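Local coordinates for uncharacterized protein (Legionella longbeachae NSW150, PDB 4JZA) that probably removes the 3-phosphate from phosphatidylinositol 3-phosphate, by which the pathogen may alter phosphoinositide metabolism in its host, at residues T179-A183 against K184-K188; L313-H316 against Q317-L321; I590-V593 against S594-D598. One frame throughout, in Å; residues are numbered along the deposited sequence.

Contact 1 (T179-A183 against K184-K188); sequences TLIKA and KKYPK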
loop_
_atom_site.group_PDB
_atom_site.type_symbol
_atom_site.label_atom_id
_atom_site.label_comp_id
_atom_site.label_asym_id
_atom_site.label_seq_id
_atom_site.Cartn_x
_atom_site.Cartn_y
_atom_site.Cartn_z
ATOM N N THR A 179 21.770 -3.429 7.152
ATOM C CA THR A 179 22.907 -4.330 7.220
ATOM C C THR A 179 22.836 -5.238 8.450
ATOM O O THR A 179 23.071 -6.430 8.324
ATOM C CB THR A 179 24.202 -3.491 7.208
ATOM O OG1 THR A 179 24.283 -2.779 5.965
ATOM C CG2 THR A 179 25.462 -4.380 7.393
ATOM N N LEU A 180 22.525 -4.683 9.626
ATOM C CA LEU A 180 22.337 -5.504 10.810
ATOM C C LEU A 180 21.212 -6.562 10.626
ATOM O O LEU A 180 21.353 -7.730 11.012
ATOM C CB LEU A 180 21.989 -4.627 12.018
ATOM C CG LEU A 180 23.123 -3.865 12.676
ATOM C CD1 LEU A 180 22.579 -2.893 13.725
ATOM C CD2 LEU A 180 24.114 -4.827 13.318
ATOM N N ILE A 181 20.075 -6.132 10.078
ATOM C CA ILE A 181 18.957 -7.030 9.840
ATOM C C ILE A 181 19.424 -8.271 9.041
ATOM O O ILE A 181 19.145 -9.391 9.439
ATOM C CB ILE A 181 17.772 -6.271 9.178
ATOM C CG1 ILE A 181 17.149 -5.283 10.169
ATOM C CG2 ILE A 181 16.664 -7.226 8.733
ATOM C CD1 ILE A 181 16.371 -4.160 9.523
ATOM N N LYS A 182 20.173 -8.083 7.955
ATOM C CA LYS A 182 20.681 -9.220 7.214
ATOM C C LYS A 182 21.674 -10.016 8.013
ATOM O O LYS A 182 21.708 -11.242 7.958
ATOM C CB LYS A 182 21.446 -8.806 5.993
ATOM C CG LYS A 182 20.671 -8.007 5.003
ATOM C CD LYS A 182 21.507 -7.801 3.752
ATOM C CE LYS A 182 21.634 -9.076 2.925
ATOM N NZ LYS A 182 22.233 -8.767 1.598
ATOM N N ALA A 183 22.533 -9.334 8.745
ATOM C CA ALA A 183 23.577 -10.079 9.423
ATOM C C ALA A 183 22.978 -10.971 10.519
ATOM O O ALA A 183 23.571 -12.018 10.830
ATOM C CB ALA A 183 24.647 -9.155 9.960
ATOM N N LYS A 184 21.816 -10.576 11.071
ATOM C CA LYS A 184 21.121 -11.367 12.084
ATOM C C LYS A 184 20.135 -12.322 11.486
ATOM O O LYS A 184 19.369 -12.975 12.205
ATOM C CB LYS A 184 20.503 -10.461 13.164
ATOM C CG LYS A 184 21.589 -9.634 13.830
ATOM C CD LYS A 184 21.155 -8.893 15.065
ATOM C CE LYS A 184 22.298 -7.973 15.521
ATOM N NZ LYS A 184 23.273 -8.654 16.435
ATOM N N LYS A 185 20.180 -12.453 10.164
ATOM C CA LYS A 185 19.290 -13.369 9.454
ATOM C C LYS A 185 17.807 -13.068 9.681
ATOM O O LYS A 185 17.039 -13.991 9.897
ATOM C CB LYS A 185 19.562 -14.816 9.866
ATOM C CG LYS A 185 21.010 -15.073 10.205
ATOM C CD LYS A 185 21.719 -15.933 9.196
ATOM C CE LYS A 185 23.190 -16.017 9.580
ATOM N NZ LYS A 185 23.688 -17.415 9.557
ATOM N N TYR A 186 17.407 -11.795 9.653
ATOM C CA TYR A 186 16.003 -11.469 9.512
ATOM C C TYR A 186 15.154 -12.024 10.644
ATOM O O TYR A 186 14.125 -12.665 10.386
ATOM C CB TYR A 186 15.480 -12.028 8.172
ATOM C CG TYR A 186 16.405 -11.733 7.019
ATOM C CD1 TYR A 186 16.487 -10.456 6.493
ATOM C CD2 TYR A 186 17.236 -12.711 6.481
ATOM C CE1 TYR A 186 17.338 -10.160 5.439
ATOM C CE2 TYR A 186 18.103 -12.418 5.429
ATOM C CZ TYR A 186 18.140 -11.127 4.900
ATOM O OH TYR A 186 19.008 -10.760 3.872
ATOM N N PRO A 187 15.557 -11.778 11.905
ATOM C CA PRO A 187 14.679 -12.237 12.976
ATOM C C PRO A 187 13.316 -11.538 12.898
ATOM O O PRO A 187 13.221 -10.391 12.474
ATOM C CB PRO A 187 15.420 -11.837 14.237
ATOM C CG PRO A 187 16.148 -10.623 13.848
ATOM C CD PRO A 187 16.565 -10.836 12.412
ATOM N N LYS A 188 12.284 -12.272 13.264
ATOM C CA LYS A 188 10.930 -11.800 13.211
ATOM C C LYS A 188 10.442 -11.407 14.567
ATOM O O LYS A 188 10.959 -11.839 15.587
ATOM C CB LYS A 188 10.043 -12.910 12.713
ATOM C CG LYS A 188 10.461 -13.474 11.364
ATOM C CD LYS A 188 10.618 -12.365 10.331
ATOM C CE LYS A 188 10.816 -12.968 8.959
ATOM N NZ LYS A 188 12.136 -13.651 8.860
#
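Ile181 and Lys182, at the end of helix 172-183, meet Tyr186 where the chain turns out of the helix, and the two backbone bonds of a Schellman motif fix that turn. Tyr186 N reaches back over five residues to Ile181 O at 3.0 Å, in a nearly straight bond of 164°. Inside this loop Lys185 N binds Lys182 O at 2.9 Å, approaching from above the carbonyl plane. Lys185, the C-prime residue, has the positive phi (59°) that the motif requires. A last helical bond, Lys184 N to Leu180 O at 2.9 Å, precedes the reversal, and the contact of Lys184 N with Ile181 O is weak.

The turn brings the tyrosine side chain back against the helix. Lys182 CA lies over one face of the Tyr186 ring, 4.2 Å from its centroid, in a CH-pi contact. Ile181 CG2 touches the rim of the same ring at Tyr186 CD1, 3.9 Å away, the two side chains crossing at about a right angle. The aliphatic part of Lys182 instead runs beside the ring in the same direction and, bent at chi3 (73°), passes Tyr186 OH, while its amine goes on to the carbonyl of Leu325. Beyond, Tyr186 packs on Glu322 and Leu325 of helix 315-325, and Ile181 on Trp309 and Tyr310, so the helix end is seated on its neighbours.

A second polar link at the turn comes from Lys188, whose amine forms a salt bridge with Glu322. The same Lys188 NZ also donates to Tyr186 O at 2.7 Å, lying in the plane of that carbonyl.

Contact 2 (L313-H316 against Q317-L321); sequences LSEH and QQFFL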
loop_
_atom_site.group_PDB
_atom_site.type_symbol
_atom_site.label_atom_id
_atom_site.label_comp_id
_atom_site.label_asym_id
_atom_site.label_seq_id
_atom_site.Cartn_x
_atom_site.Cartn_y
_atom_site.Cartn_z
ATOM N N LEU A 313 7.012 -3.769 12.598
ATOM C CA LEU A 313 6.537 -4.277 11.343
ATOM C C LEU A 313 5.750 -5.557 11.611
ATOM O O LEU A 313 6.079 -6.285 12.507
ATOM C CB LEU A 313 7.697 -4.564 10.392
ATOM C CG LEU A 313 8.457 -3.365 9.860
ATOM C CD1 LEU A 313 9.560 -3.839 8.956
ATOM C CD2 LEU A 313 7.535 -2.441 9.104
ATOM N N SER A 314 4.674 -5.784 10.856
ATOM C CA SER A 314 3.969 -7.024 10.849
ATOM C C SER A 314 4.894 -8.099 10.363
ATOM O O SER A 314 5.925 -7.845 9.759
ATOM C CB SER A 314 2.795 -6.946 9.895
ATOM O OG SER A 314 3.209 -6.928 8.529
ATOM N N GLU A 315 4.516 -9.329 10.599
ATOM C CA GLU A 315 5.397 -10.398 10.253
ATOM C C GLU A 315 5.560 -10.524 8.724
ATOM O O GLU A 315 6.630 -10.824 8.207
ATOM C CB GLU A 315 4.881 -11.701 10.854
ATOM C CG GLU A 315 5.875 -12.822 10.658
ATOM C CD GLU A 315 5.322 -14.189 10.976
ATOM O OE1 GLU A 315 5.962 -14.864 11.807
ATOM O OE2 GLU A 315 4.289 -14.591 10.384
ATOM N N HIS A 316 4.479 -10.328 8.005
ATOM C CA HIS A 316 4.563 -10.383 6.566
ATOM C C HIS A 316 5.477 -9.275 6.009
ATOM O O HIS A 316 6.282 -9.525 5.097
ATOM C CB HIS A 316 3.161 -10.453 5.897
ATOM C CG HIS A 316 2.294 -9.262 6.133
ATOM N ND1 HIS A 316 1.330 -9.230 7.113
ATOM C CD2 HIS A 316 2.247 -8.060 5.517
ATOM C CE1 HIS A 316 0.730 -8.054 7.106
ATOM N NE2 HIS A 316 1.271 -7.321 6.147
ATOM N N GLN A 317 5.399 -8.072 6.570
ATOM C CA GLN A 317 6.258 -7.019 6.069
ATOM C C GLN A 317 7.721 -7.486 6.215
ATOM O O GLN A 317 8.540 -7.247 5.341
ATOM C CB GLN A 317 6.037 -5.690 6.830
ATOM C CG GLN A 317 4.747 -4.964 6.490
ATOM C CD GLN A 317 4.904 -3.724 5.630
ATOM O OE1 GLN A 317 5.966 -3.080 5.545
ATOM N NE2 GLN A 317 3.830 -3.372 5.005
ATOM N N GLN A 318 8.033 -8.153 7.319
ATOM C CA GLN A 318 9.424 -8.522 7.629
ATOM C C GLN A 318 9.928 -9.533 6.615
ATOM O O GLN A 318 11.041 -9.380 6.098
ATOM C CB GLN A 318 9.576 -9.002 9.051
ATOM C CG GLN A 318 9.028 -8.001 10.063
ATOM C CD GLN A 318 9.348 -8.325 11.518
ATOM O OE1 GLN A 318 8.930 -9.329 12.085
ATOM N NE2 GLN A 318 10.072 -7.455 12.125
ATOM N N PHE A 319 9.084 -10.494 6.261
ATOM C CA PHE A 319 9.443 -11.438 5.218
ATOM C C PHE A 319 9.568 -10.732 3.896
ATOM O O PHE A 319 10.436 -11.074 3.121
ATOM C CB PHE A 319 8.437 -12.575 5.070
ATOM C CG PHE A 319 8.601 -13.689 6.071
ATOM C CD1 PHE A 319 9.645 -14.595 5.959
ATOM C CD2 PHE A 319 7.679 -13.866 7.084
ATOM C CE1 PHE A 319 9.778 -15.649 6.836
ATOM C CE2 PHE A 319 7.804 -14.919 7.976
ATOM C CZ PHE A 319 8.849 -15.821 7.841
ATOM N N PHE A 320 8.721 -9.744 3.630
ATOM C CA PHE A 320 8.829 -8.991 2.380
ATOM C C PHE A 320 10.145 -8.222 2.393
ATOM O O PHE A 320 10.894 -8.222 1.399
ATOM C CB PHE A 320 7.674 -8.001 2.197
ATOM C CG PHE A 320 6.307 -8.625 2.011
ATOM C CD1 PHE A 320 6.141 -9.941 1.712
ATOM C CD2 PHE A 320 5.178 -7.836 2.112
ATOM C CE1 PHE A 320 4.875 -10.461 1.542
ATOM C CE2 PHE A 320 3.918 -8.333 1.942
ATOM C CZ PHE A 320 3.756 -9.652 1.663
ATOM N N LEU A 321 10.451 -7.570 3.508
ATOM C CA LEU A 321 11.707 -6.818 3.570
ATOM C C LEU A 321 12.880 -7.751 3.320
ATOM O O LEU A 321 13.754 -7.461 2.498
ATOM C CB LEU A 321 11.869 -6.103 4.924
ATOM C CG LEU A 321 13.084 -5.203 5.137
ATOM C CD1 LEU A 321 13.160 -4.158 4.059
ATOM C CD2 LEU A 321 12.963 -4.527 6.512
#
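His316 and Phe320 stand one turn apart, their rings inclined at 58° with centroids 5.8 Å apart, an oblique pairing. Phe320 CE2 comes to the edge of the imidazole, 4.0 Å from His316 CD2, while the carbonyl oxygen of His316 sits over one face of the phenyl ring, toward its rim. With CG placed between its backbone N and carbonyl carbon (chi1 63°), the histidine folds back over the start of the helix, where Ser314 OG lies above the centre of its ring. His316 NE2 bonds to Glu131 of helix 122-140.

Ser314 is the N-cap of helix 315-325. Its OG accepts from Gln317 N at 3.2 Å, satisfying a first-turn amide that has no earlier helical carbonyl to bind. The regular ladder then begins with Gln318 N to Ser314 O, also 3.2 Å, and Phe319 N to Glu315 O at 3.1 Å.

Along another side of the helix Glu315 and Phe319 run side by side and point the same way, the aliphatic Glu315 CG lying 3.9 Å from Phe319 CE2; carboxylate and ring planes are 69° apart. Leu313, in the turn before the cap, crosses Gln317 at about a right angle and lays its CB 3.7 Å from Gln318 CG. Bent at chi2, Gln317 turns its amide into a polar cluster: OE1 accepts from Tyr135 and Thr344, and NE2 donates to the same Glu131 OE1 that His316 meets. Gln318 carries its own OE1 to the backbone N of Thr189.

Contact 3 (I590-V593 against S594-D598); sequences IRFV and SLVAD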
loop_
_atom_site.group_PDB
_atom_site.type_symbol
_atom_site.label_atom_id
_atom_site.label_comp_id
_atom_site.label_asym_id
_atom_site.label_seq_id
_atom_site.Cartn_x
_atom_site.Cartn_y
_atom_site.Cartn_z
ATOM N N ILE A 590 -8.377 32.866 -20.158
ATOM C CA ILE A 590 -8.561 31.822 -21.155
ATOM C C ILE A 590 -7.232 31.226 -21.484
ATOM O O ILE A 590 -7.121 30.017 -21.674
ATOM C CB ILE A 590 -9.272 32.339 -22.441
ATOM C CG1 ILE A 590 -10.797 32.313 -22.273
ATOM C CG2 ILE A 590 -8.980 31.486 -23.673
ATOM C CD1 ILE A 590 -11.493 33.270 -23.232
ATOM N N ARG A 591 -6.224 32.067 -21.531
ATOM C CA ARG A 591 -4.882 31.627 -21.900
ATOM C C ARG A 591 -4.131 30.847 -20.852
ATOM O O ARG A 591 -3.215 30.066 -21.165
ATOM C CB ARG A 591 -4.062 32.827 -22.219
ATOM C CG ARG A 591 -4.385 33.355 -23.583
ATOM C CD ARG A 591 -3.765 34.714 -23.641
ATOM N NE ARG A 591 -3.668 35.215 -24.988
ATOM C CZ ARG A 591 -3.193 36.416 -25.268
ATOM N NH1 ARG A 591 -2.785 37.226 -24.282
ATOM N NH2 ARG A 591 -3.132 36.805 -26.530
ATOM N N PHE A 592 -4.490 31.136 -19.612
ATOM C CA PHE A 592 -3.971 30.419 -18.492
ATOM C C PHE A 592 -4.645 29.044 -18.442
ATOM O O PHE A 592 -3.980 28.004 -18.338
ATOM C CB PHE A 592 -4.201 31.231 -17.200
ATOM C CG PHE A 592 -3.693 30.544 -15.964
ATOM C CD1 PHE A 592 -2.354 30.272 -15.841
ATOM C CD2 PHE A 592 -4.562 30.131 -14.953
ATOM C CE1 PHE A 592 -1.865 29.624 -14.730
ATOM C CE2 PHE A 592 -4.070 29.483 -13.830
ATOM C CZ PHE A 592 -2.713 29.240 -13.714
ATOM N N VAL A 593 -5.967 29.051 -18.561
ATOM C CA VAL A 593 -6.734 27.831 -18.575
ATOM C C VAL A 593 -6.211 26.900 -19.655
ATOM O O VAL A 593 -6.124 25.681 -19.460
ATOM C CB VAL A 593 -8.239 28.112 -18.733
ATOM C CG1 VAL A 593 -9.063 26.832 -18.909
ATOM C CG2 VAL A 593 -8.762 28.832 -17.493
ATOM N N SER A 594 -5.841 27.458 -20.790
ATOM C CA SER A 594 -5.314 26.619 -21.855
ATOM C C SER A 594 -4.015 25.889 -21.451
ATOM O O SER A 594 -3.837 24.695 -21.740
ATOM C CB SER A 594 -5.074 27.443 -23.113
ATOM O OG SER A 594 -4.999 26.572 -24.229
ATOM N N LEU A 595 -3.130 26.624 -20.782
ATOM C CA LEU A 595 -1.885 26.074 -20.289
ATOM C C LEU A 595 -2.145 25.032 -19.232
ATOM O O LEU A 595 -1.586 23.945 -19.329
ATOM C CB LEU A 595 -0.973 27.157 -19.712
ATOM C CG LEU A 595 -0.380 28.067 -20.792
ATOM C CD1 LEU A 595 0.038 29.404 -20.186
ATOM C CD2 LEU A 595 0.767 27.381 -21.523
ATOM N N VAL A 596 -3.000 25.330 -18.252
ATOM C CA VAL A 596 -3.321 24.324 -17.249
ATOM C C VAL A 596 -3.874 23.063 -17.867
ATOM O O VAL A 596 -3.423 21.938 -17.548
ATOM C CB VAL A 596 -4.351 24.778 -16.230
ATOM C CG1 VAL A 596 -4.686 23.621 -15.307
ATOM C CG2 VAL A 596 -3.758 25.882 -15.386
ATOM N N ALA A 597 -4.861 23.235 -18.719
ATOM C CA ALA A 597 -5.500 22.102 -19.358
ATOM C C ALA A 597 -4.451 21.317 -20.152
ATOM O O ALA A 597 -4.400 20.091 -20.088
ATOM C CB ALA A 597 -6.663 22.559 -20.249
ATOM N N ASP A 598 -3.571 22.009 -20.857
ATOM C CA ASP A 598 -2.510 21.311 -21.626
ATOM C C ASP A 598 -1.616 20.455 -20.764
ATOM O O ASP A 598 -1.262 19.329 -21.157
ATOM C CB ASP A 598 -1.604 22.303 -22.367
ATOM C CG ASP A 598 -2.215 22.795 -23.648
ATOM O OD1 ASP A 598 -3.222 22.220 -24.090
ATOM O OD2 ASP A 598 -1.677 23.770 -24.208
#
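Phe592 and Val596, four residues apart on one face of their helix, form a CH-pi contact in which the methyl Val596 CG2 stands over the phenyl ring, 4.1 Å from its centroid and 19° off the normal. The methyl is set toward the rim, equally close to Phe592 CE2 and Phe592 CZ at 3.9 Å. The phenylalanine CG lies anti to its own backbone N (chi1 180°), which swings the ring alongside the next turn of helix 587-602.

Beneath the pair runs the i to i+4 ladder of an alpha helix. Val596 N donates to Phe592 O at 2.8 Å in a nearly straight bond (170°), and Ala597 N to Val593 O at 2.9 Å. The bond from Leu595 N to Arg591 O is weak, and Leu595 CD1 lies near the same oxygen.

Further out, helix 556-574 lines the aromatic: His563 meets the Phe592 ring edge-to-face, and Ala566 touches both Phe592 and Val596. Helix 628-637 packs against Val593, Val596 and Ala597. From it Arg637 bridges two levels of the ladder, binding the carbonyl of Ser594 and forming a salt bridge with Asp598.

Contacts 1 and 2 are neighbours, their centres about 12 Å apart, and they touch where Lys188 passes Gln318 and makes a cation-pi contact with Phe319. Contact 1 ends helix 172-183 and contact 2 begins helix 315-325, on which the tyrosine of contact 1 packs farther along. Their chemistry mirrors their places, a C-terminal cap at the surface against an N-terminal cap in a partly buried setting, with Gln317 and Gln318 buried. Contact 3 is remote, about 46 Å from contact 2 and 53 Å from contact 1 between centres, and on the opposite side of the chain's centre from contact 1. Lying mid-helix and mostly buried, it relies on apolar side chains over a regular backbone ladder.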